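Local coordinates for ATP/GTP-binding site-containing protein A (Brucella abortus, PDB 6NTR) that functions in the periplasm to maintain the integrity of the cell envelope, at residues V3-H8 / Y34-S39; T70-D75 / F125-M130. One frame throughout, in Å; residues are numbered along the deposited sequence.

Contact 1 (V3-H8 / Y34-S39); sequences VRLVPH and YEFNGS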
ATOM      1  N   VAL A   3      -3.425  13.363 -13.692  1.00114.06           N
ATOM      2  CA  VAL A   3      -2.359  13.266 -12.713  1.00110.22           C
ATOM      3  C   VAL A   3      -1.182  12.502 -13.327  1.00 98.08           C
ATOM      4  O   VAL A   3      -1.382  11.468 -13.947  1.00 92.07           O
ATOM      5  CB  VAL A   3      -2.881  12.577 -11.439  1.00115.13           C
ATOM      6  CG1 VAL A   3      -2.996  11.084 -11.637  1.00117.64           C
ATOM      7  CG2 VAL A   3      -1.997  12.888 -10.259  1.00113.78           C
ATOM      8  N   ARG A   4       0.052  12.961 -13.146  1.00 93.41           N
ATOM      9  CA  ARG A   4       1.187  12.240 -13.727  1.00 84.90           C
ATOM     10  C   ARG A   4       2.140  11.663 -12.690  1.00 77.24           C
ATOM     11  O   ARG A   4       3.140  12.266 -12.369  1.00 73.15           O
ATOM     12  CB  ARG A   4       1.986  13.178 -14.637  1.00 83.33           C
ATOM     13  CG  ARG A   4       1.591  13.130 -16.107  1.00 86.36           C
ATOM     14  CD  ARG A   4       2.445  14.060 -16.954  1.00 87.98           C
ATOM     15  NE  ARG A   4       1.783  14.462 -18.191  1.00 89.34           N
ATOM     16  CZ  ARG A   4       2.355  15.210 -19.124  1.00 88.91           C
ATOM     17  NH1 ARG A   4       3.591  15.639 -18.962  1.00 87.97           N
ATOM     18  NH2 ARG A   4       1.697  15.534 -20.213  1.00 89.82           N
ATOM     19  N   LEU A   5       1.866  10.457 -12.219  1.00 74.90           N
ATOM     20  CA  LEU A   5       2.717   9.849 -11.209  1.00 69.89           C
ATOM     21  C   LEU A   5       4.124   9.696 -11.711  1.00 65.66           C
ATOM     22  O   LEU A   5       4.344   9.208 -12.792  1.00 69.24           O
ATOM     23  CB  LEU A   5       2.171   8.488 -10.824  1.00 70.04           C
ATOM     24  CG  LEU A   5       0.675   8.450 -10.584  1.00 70.42           C
ATOM     25  CD1 LEU A   5       0.203   7.027 -10.386  1.00 66.61           C
ATOM     26  CD2 LEU A   5       0.370   9.291  -9.363  1.00 69.81           C
ATOM     27  N   VAL A   6       5.079  10.105 -10.898  1.00 61.49           N
ATOM     28  CA  VAL A   6       6.469  10.037 -11.274  1.00 58.75           C
ATOM     29  C   VAL A   6       7.115   8.703 -10.968  1.00 58.07           C
ATOM     30  O   VAL A   6       6.952   8.150  -9.902  1.00 54.20           O
ATOM     31  CB  VAL A   6       7.268  11.169 -10.638  1.00 57.86           C
ATOM     32  CG1 VAL A   6       7.339  11.009  -9.136  1.00 53.86           C
ATOM     33  CG2 VAL A   6       8.636  11.262 -11.252  1.00 56.95           C
ATOM     34  N   PRO A   7       7.864   8.172 -11.919  1.00 61.99           N
ATOM     35  CA  PRO A   7       8.520   6.888 -11.716  1.00 58.17           C
ATOM     36  C   PRO A   7       9.657   7.027 -10.744  1.00 56.04           C
ATOM     37  O   PRO A   7      10.464   7.913 -10.884  1.00 58.88           O
ATOM     38  CB  PRO A   7       9.061   6.559 -13.101  1.00 56.84           C
ATOM     39  CG  PRO A   7       8.283   7.404 -14.027  1.00 60.48           C
ATOM     40  CD  PRO A   7       8.047   8.665 -13.282  1.00 62.54           C
ATOM     41  N   HIS A   8       9.704   6.174  -9.744  1.00 49.51           N
ATOM     42  CA  HIS A   8      10.714   6.318  -8.727  1.00 45.82           C
ATOM     43  C   HIS A   8      10.909   5.078  -7.898  1.00 44.61           C
ATOM     44  O   HIS A   8      10.086   4.206  -7.881  1.00 46.65           O
ATOM     45  CB  HIS A   8      10.250   7.409  -7.773  1.00 50.16           C
ATOM     46  CG  HIS A   8       8.977   7.065  -7.083  1.00 50.08           C
ATOM     47  ND1 HIS A   8       7.757   7.154  -7.703  1.00 51.58           N
ATOM     48  CD2 HIS A   8       8.740   6.554  -5.861  1.00 48.94           C
ATOM     49  CE1 HIS A   8       6.819   6.746  -6.878  1.00 49.87           C
ATOM     50  NE2 HIS A   8       7.390   6.374  -5.755  1.00 48.94           N
ATOM     51  N   TYR A  34      10.038   0.349  -2.479  1.00 50.12           N
ATOM     52  CA  TYR A  34       8.926   0.531  -3.398  1.00 47.84           C
ATOM     53  C   TYR A  34       9.491   1.077  -4.694  1.00 50.21           C
ATOM     54  O   TYR A  34      10.285   2.021  -4.682  1.00 57.33           O
ATOM     55  CB  TYR A  34       7.862   1.476  -2.818  1.00 44.58           C
ATOM     56  CG  TYR A  34       6.687   1.850  -3.729  1.00 45.19           C
ATOM     57  CD1 TYR A  34       5.578   1.029  -3.848  1.00 41.43           C
ATOM     58  CD2 TYR A  34       6.679   3.047  -4.428  1.00 41.74           C
ATOM     59  CE1 TYR A  34       4.518   1.387  -4.641  1.00 45.60           C
ATOM     60  CE2 TYR A  34       5.623   3.403  -5.222  1.00 42.75           C
ATOM     61  CZ  TYR A  34       4.548   2.572  -5.319  1.00 47.18           C
ATOM     62  OH  TYR A  34       3.483   2.916  -6.107  1.00 54.40           O
ATOM     63  N   GLU A  35       9.128   0.453  -5.796  1.00 49.81           N
ATOM     64  CA  GLU A  35       9.457   0.984  -7.100  1.00 50.87           C
ATOM     65  C   GLU A  35       8.178   1.052  -7.904  1.00 52.02           C
ATOM     66  O   GLU A  35       7.375   0.120  -7.880  1.00 42.69           O
ATOM     67  CB  GLU A  35      10.517   0.148  -7.838  1.00 59.51           C
ATOM     68  CG  GLU A  35      10.523   0.483  -9.334  1.00 70.52           C
ATOM     69  CD  GLU A  35      11.879   0.423 -10.000  1.00 76.02           C
ATOM     70  OE1 GLU A  35      11.921   0.214 -11.229  1.00 77.43           O
ATOM     71  OE2 GLU A  35      12.897   0.613  -9.305  1.00 78.28           O
ATOM     72  N   PHE A  36       7.985   2.175  -8.588  1.00 52.49           N
ATOM     73  CA  PHE A  36       6.803   2.391  -9.403  1.00 52.86           C
ATOM     74  C   PHE A  36       7.238   3.006 -10.719  1.00 50.02           C
ATOM     75  O   PHE A  36       7.962   4.005 -10.728  1.00 49.62           O
ATOM     76  CB  PHE A  36       5.799   3.294  -8.680  1.00 52.95           C
ATOM     77  CG  PHE A  36       4.543   3.521  -9.427  1.00 46.26           C
ATOM     78  CD1 PHE A  36       3.523   2.591  -9.373  1.00 51.41           C
ATOM     79  CD2 PHE A  36       4.372   4.673 -10.158  1.00 47.58           C
ATOM     80  CE1 PHE A  36       2.361   2.796 -10.047  1.00 55.22           C
ATOM     81  CE2 PHE A  36       3.213   4.886 -10.838  1.00 60.42           C
ATOM     82  CZ  PHE A  36       2.199   3.947 -10.780  1.00 59.74           C
ATOM     83  N   ASN A  37       6.812   2.389 -11.819  1.00 50.33           N
ATOM     84  CA  ASN A  37       7.156   2.833 -13.162  1.00 54.89           C
ATOM     85  C   ASN A  37       5.991   2.497 -14.077  1.00 53.62           C
ATOM     86  O   ASN A  37       5.128   1.682 -13.740  1.00 52.72           O
ATOM     87  CB  ASN A  37       8.449   2.167 -13.663  1.00 62.74           C
ATOM     88  CG  ASN A  37       9.409   3.146 -14.344  1.00 67.13           C
ATOM     89  OD1 ASN A  37       9.050   3.868 -15.279  1.00 64.16           O
ATOM     90  ND2 ASN A  37      10.639   3.184 -13.847  1.00 71.34           N
ATOM     91  N   GLY A  38       5.932   3.184 -15.204  1.00 50.16           N
ATOM     92  CA  GLY A  38       4.854   3.013 -16.152  1.00 51.90           C
ATOM     93  C   GLY A  38       4.363   4.350 -16.664  1.00 58.32           C
ATOM     94  O   GLY A  38       5.024   5.348 -16.484  1.00 53.55           O
ATOM     95  N   SER A  39       3.201   4.365 -17.302  1.00 63.31           N
ATOM     96  CA  SER A  39       2.633   5.593 -17.849  1.00 73.62           C
ATOM     97  C   SER A  39       1.166   5.405 -18.217  1.00 86.43           C
ATOM     98  O   SER A  39       0.656   4.285 -18.224  1.00 79.61           O
ATOM     99  CB  SER A  39       3.429   6.052 -19.072  1.00 71.88           C
ATOM    100  OG  SER A  39       2.984   5.395 -20.246  1.00 60.22           O
TER
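Leu5 makes the first apolar contact of the V3-H8 lead-in: Leu5 CD1 comes obliquely to the far end of the Phe36 ring, 3.7 Å from Phe36 CZ. Val6 turns its side chain away from Y34-S39, and what it brings across is its carbonyl, Val6 O lying at the edge of the Phe36 ring, 4.3 Å from Phe36 CD2. Pro7 sets CB 3.5 Å from Asn37 OD1, while its CA makes a bent CA-H...O contact with Phe36 O (3.1 Å). His8 then enters the sheet as the antiparallel hydrogen-bonded partner of Phe36: His8 N reaches Phe36 O at 3.0 Å, and Phe36 N returns the bond to His8 O, also 3.0 Å and straighter (163°). The His8 ring, its CG in the crowded position between backbone N and carbonyl carbon (chi1 62°), is set by a bond within its own segment, His8 ND1 donating to Val6 O at 2.5 Å, in the carbonyl plane and in that of the imidazole. With ND1 so engaged, His8 NE2 lies 3.5 Å from Tyr34 CE2 at the edge of the phenol ring, the two planes 42° apart. The pairing thus marks where the N-terminal loop becomes strand 8-19, beside strand 25-39. Leu5 and Phe36 both reach helix 126-138, through Ile134 and Thr127 respectively; strand 43-56 packs against Tyr34 and Phe36, and Leu238 of strand 229-240 against His8.

Contact 2 (T70-D75 / F125-M130); sequences TFEDAD and FPTRHM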
ATOM      1  N   THR A  70       3.162  -6.134  -9.373  1.00 51.42           N
ATOM      2  CA  THR A  70       1.875  -5.964 -10.043  1.00 53.03           C
ATOM      3  C   THR A  70       2.039  -5.223 -11.361  1.00 50.47           C
ATOM      4  O   THR A  70       3.041  -4.548 -11.600  1.00 52.92           O
ATOM      5  CB  THR A  70       0.840  -5.203  -9.183  1.00 54.17           C
ATOM      6  OG1 THR A  70       1.128  -3.796  -9.217  1.00 43.89           O
ATOM      7  CG2 THR A  70       0.836  -5.709  -7.747  1.00 43.46           C
ATOM      8  N   PHE A  71       1.028  -5.363 -12.214  1.00 50.06           N
ATOM      9  CA  PHE A  71       0.890  -4.544 -13.411  1.00 54.91           C
ATOM     10  C   PHE A  71      -0.576  -4.184 -13.562  1.00 57.72           C
ATOM     11  O   PHE A  71      -1.448  -5.050 -13.426  1.00 62.46           O
ATOM     12  CB  PHE A  71       1.393  -5.261 -14.678  1.00 57.94           C
ATOM     13  CG  PHE A  71       1.307  -4.423 -15.945  1.00 57.83           C
ATOM     14  CD1 PHE A  71       2.318  -3.538 -16.279  1.00 55.74           C
ATOM     15  CD2 PHE A  71       0.219  -4.528 -16.797  1.00 57.10           C
ATOM     16  CE1 PHE A  71       2.238  -2.775 -17.428  1.00 55.80           C
ATOM     17  CE2 PHE A  71       0.141  -3.763 -17.942  1.00 58.41           C
ATOM     18  CZ  PHE A  71       1.148  -2.887 -18.255  1.00 57.52           C
ATOM     19  N   GLU A  72      -0.837  -2.911 -13.835  1.00 54.76           N
ATOM     20  CA  GLU A  72      -2.175  -2.389 -14.050  1.00 57.62           C
ATOM     21  C   GLU A  72      -2.227  -1.739 -15.418  1.00 59.89           C
ATOM     22  O   GLU A  72      -1.301  -1.023 -15.806  1.00 63.15           O
ATOM     23  CB  GLU A  72      -2.540  -1.373 -12.954  1.00 64.96           C
ATOM     24  CG  GLU A  72      -3.926  -0.770 -13.036  1.00 69.82           C
ATOM     25  CD  GLU A  72      -4.169   0.206 -11.916  1.00 69.82           C
ATOM     26  OE1 GLU A  72      -3.654  -0.044 -10.809  1.00 68.68           O
ATOM     27  OE2 GLU A  72      -4.826   1.238 -12.163  1.00 69.37           O
ATOM     28  N   ASP A  73      -3.306  -1.989 -16.146  1.00 62.51           N
ATOM     29  CA  ASP A  73      -3.334  -1.525 -17.517  1.00 63.05           C
ATOM     30  C   ASP A  73      -3.784  -0.076 -17.620  1.00 60.59           C
ATOM     31  O   ASP A  73      -4.497   0.451 -16.763  1.00 58.71           O
ATOM     32  CB  ASP A  73      -4.243  -2.376 -18.376  1.00 64.91           C
ATOM     33  CG  ASP A  73      -3.833  -2.328 -19.806  1.00 69.93           C
ATOM     34  OD1 ASP A  73      -3.877  -1.229 -20.388  1.00 74.56           O
ATOM     35  OD2 ASP A  73      -3.433  -3.375 -20.341  1.00 72.04           O
ATOM     36  N   ALA A  74      -3.374   0.548 -18.725  1.00 65.39           N
ATOM     37  CA  ALA A  74      -3.591   1.972 -18.946  1.00 68.61           C
ATOM     38  C   ALA A  74      -5.039   2.368 -18.698  1.00 68.22           C
ATOM     39  O   ALA A  74      -5.327   3.241 -17.873  1.00 64.41           O
ATOM     40  CB  ALA A  74      -3.173   2.323 -20.370  1.00 77.40           C
ATOM     41  N   ASP A  75      -5.968   1.731 -19.410  1.00 70.33           N
ATOM     42  CA  ASP A  75      -7.380   1.977 -19.167  1.00 70.66           C
ATOM     43  C   ASP A  75      -7.781   1.702 -17.723  1.00 74.65           C
ATOM     44  O   ASP A  75      -8.826   2.185 -17.282  1.00 74.65           O
ATOM     45  CB  ASP A  75      -8.228   1.124 -20.103  1.00 70.32           C
ATOM     46  CG  ASP A  75      -7.804  -0.316 -20.105  1.00 73.11           C
ATOM     47  OD1 ASP A  75      -6.657  -0.581 -19.713  1.00 72.20           O
ATOM     48  OD2 ASP A  75      -8.611  -1.187 -20.485  1.00 77.02           O
ATOM     49  N   PHE A 125      -8.643  -0.317  -9.085  1.00 52.87           N
ATOM     50  CA  PHE A 125      -7.382  -0.895  -8.704  1.00 48.25           C
ATOM     51  C   PHE A 125      -6.478   0.163  -8.135  1.00 56.46           C
ATOM     52  O   PHE A 125      -6.746   1.326  -8.243  1.00 47.23           O
ATOM     53  CB  PHE A 125      -6.755  -1.709  -9.844  1.00 55.42           C
ATOM     54  CG  PHE A 125      -7.615  -2.834 -10.330  1.00 57.25           C
ATOM     55  CD1 PHE A 125      -8.040  -3.797  -9.487  1.00 57.25           C
ATOM     56  CD2 PHE A 125      -8.017  -2.887 -11.622  1.00 58.29           C
ATOM     57  CE1 PHE A 125      -8.840  -4.817  -9.917  1.00 58.15           C
ATOM     58  CE2 PHE A 125      -8.813  -3.901 -12.065  1.00 53.66           C
ATOM     59  CZ  PHE A 125      -9.230  -4.868 -11.212  1.00 53.64           C
ATOM     60  N   PRO A 126      -5.332  -0.253  -7.599  1.00 61.44           N
ATOM     61  CA  PRO A 126      -4.473   0.670  -6.866  1.00 65.59           C
ATOM     62  C   PRO A 126      -4.004   1.903  -7.588  1.00 63.07           C
ATOM     63  O   PRO A 126      -3.992   2.941  -6.951  1.00 63.69           O
ATOM     64  CB  PRO A 126      -3.269  -0.198  -6.520  1.00 69.98           C
ATOM     65  CG  PRO A 126      -3.842  -1.554  -6.378  1.00 66.98           C
ATOM     66  CD  PRO A 126      -4.917  -1.650  -7.413  1.00 64.84           C
ATOM     67  N   THR A 127      -3.592   1.834  -8.836  1.00 59.55           N
ATOM     68  CA  THR A 127      -3.197   3.073  -9.458  1.00 58.90           C
ATOM     69  C   THR A 127      -4.365   4.038  -9.650  1.00 60.42           C
ATOM     70  O   THR A 127      -4.202   5.221  -9.452  1.00 61.35           O
ATOM     71  CB  THR A 127      -2.390   2.882 -10.732  1.00 64.16           C
ATOM     72  OG1 THR A 127      -1.145   2.281 -10.383  1.00 77.60           O
ATOM     73  CG2 THR A 127      -2.109   4.216 -11.356  1.00 58.51           C
ATOM     74  N   ARG A 128      -5.526   3.533 -10.056  1.00 59.00           N
ATOM     75  CA  ARG A 128      -6.677   4.397 -10.262  1.00 52.03           C
ATOM     76  C   ARG A 128      -7.107   5.024  -8.952  1.00 47.16           C
ATOM     77  O   ARG A 128      -7.261   6.222  -8.866  1.00 48.30           O
ATOM     78  CB  ARG A 128      -7.829   3.604 -10.851  1.00 56.84           C
ATOM     79  CG  ARG A 128      -8.697   4.390 -11.810  1.00 63.19           C
ATOM     80  CD  ARG A 128      -8.146   4.304 -13.218  1.00 71.06           C
ATOM     81  NE  ARG A 128      -9.197   4.260 -14.220  1.00 76.01           N
ATOM     82  CZ  ARG A 128      -8.989   4.383 -15.521  1.00 80.67           C
ATOM     83  NH1 ARG A 128      -7.767   4.552 -15.986  1.00 80.58           N
ATOM     84  NH2 ARG A 128     -10.007   4.336 -16.355  1.00 85.58           N
ATOM     85  N   HIS A 129      -7.219   4.199  -7.919  1.00 47.25           N
ATOM     86  CA  HIS A 129      -7.540   4.656  -6.576  1.00 46.68           C
ATOM     87  C   HIS A 129      -6.558   5.713  -6.096  1.00 48.79           C
ATOM     88  O   HIS A 129      -6.953   6.707  -5.479  1.00 50.05           O
ATOM     89  CB  HIS A 129      -7.538   3.449  -5.652  1.00 43.14           C
ATOM     90  CG  HIS A 129      -8.001   3.725  -4.257  1.00 52.64           C
ATOM     91  ND1 HIS A 129      -7.304   4.528  -3.382  1.00 55.26           N
ATOM     92  CD2 HIS A 129      -9.055   3.238  -3.559  1.00 55.37           C
ATOM     93  CE1 HIS A 129      -7.926   4.552  -2.216  1.00 55.25           C
ATOM     94  NE2 HIS A 129      -8.989   3.774  -2.295  1.00 55.83           N
HETATM   95  N   MSE A 130      -5.281   5.515  -6.354  1.00 53.44           N
HETATM   96  CA  MSE A 130      -4.314   6.501  -5.969  1.00 62.44           C
HETATM   97  C   MSE A 130      -4.623   7.758  -6.749  1.00 56.92           C
HETATM   98  O   MSE A 130      -4.658   8.826  -6.177  1.00 56.30           O
HETATM   99  CB  MSE A 130      -2.898   6.002  -6.216  1.00 87.49           C
HETATM  100  CG  MSE A 130      -1.977   6.204  -5.008  1.00113.96           C
HETATM  101 SE   MSE A 130      -2.731   5.740  -3.242  1.00130.71          SE
HETATM  102  CE  MSE A 130      -3.396   3.934  -3.597  1.00130.94           C
TER
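Two flat groups carry the contact, the Glu72 carboxylate and the Arg128 guanidinium. Glu72 turns both carboxylate oxygens to the start of helix 126-138, with Glu72 OE1 accepting from Thr127 N at 2.7 Å through its syn lone pair (N-H...O angle 153°). Glu72 OE2 takes a longer, weak bond from Arg128 N, 3.2 Å and bent to 129°. Over one face of the guanidinium sits Asp75 O, without being hydrogen-bonded to it. The Phe125 ring stands apart: it leads away from strand 70-72 and stacks with Phe79, leaving Phe125 CB 3.6 Å from Glu72 OE1. Phe125 occupies the N-cap position without a polar side chain, and a glutamate from a strand distant in sequence accepts N-H groups of the first turn, one strongly and one weakly. Glu72 gets there with CG anti to the backbone N (chi1 -179°) and the chain extended beyond CG. The first-turn N-H groups and the helix dipole would be expected to favour the ionised form of this buried acid. Thr127 adds a tight wall beside the carboxylate, Thr127 CB lying 3.2 Å from Glu72 OE1, while its OG1 is poorly angled for a bond to that oxygen. Further along the helix, the end of the His129 side chain leads away from the strand, and its NE2 is hydrogen-bonded to Thr161 OG1.

From the N terminus, contact 1 closes first: V3-H8 leads into strand 8-19, the chain turns back through strand 25-39, and Y34-S39 meets the lead-in across 25 intervening residues, 20 of them strand. Contact 2 closes later and over a longer span, joining the end of strand 62-72 to the start of helix 126-138 across 49 residues, 37 of them strand. The loops follow in series, neither crossing nor enclosing the other. Their centres are 11 Å apart, and Thr127 bridges them, Thr127 OG1 3.6 Å from Phe36 CE1 and Thr127 CG2 3.8 Å from Leu5 CD1. The start of helix 126-138 thus meets the N-terminal lead-in and the ends of strands 25-39 and 62-72 of the barrel-like fold.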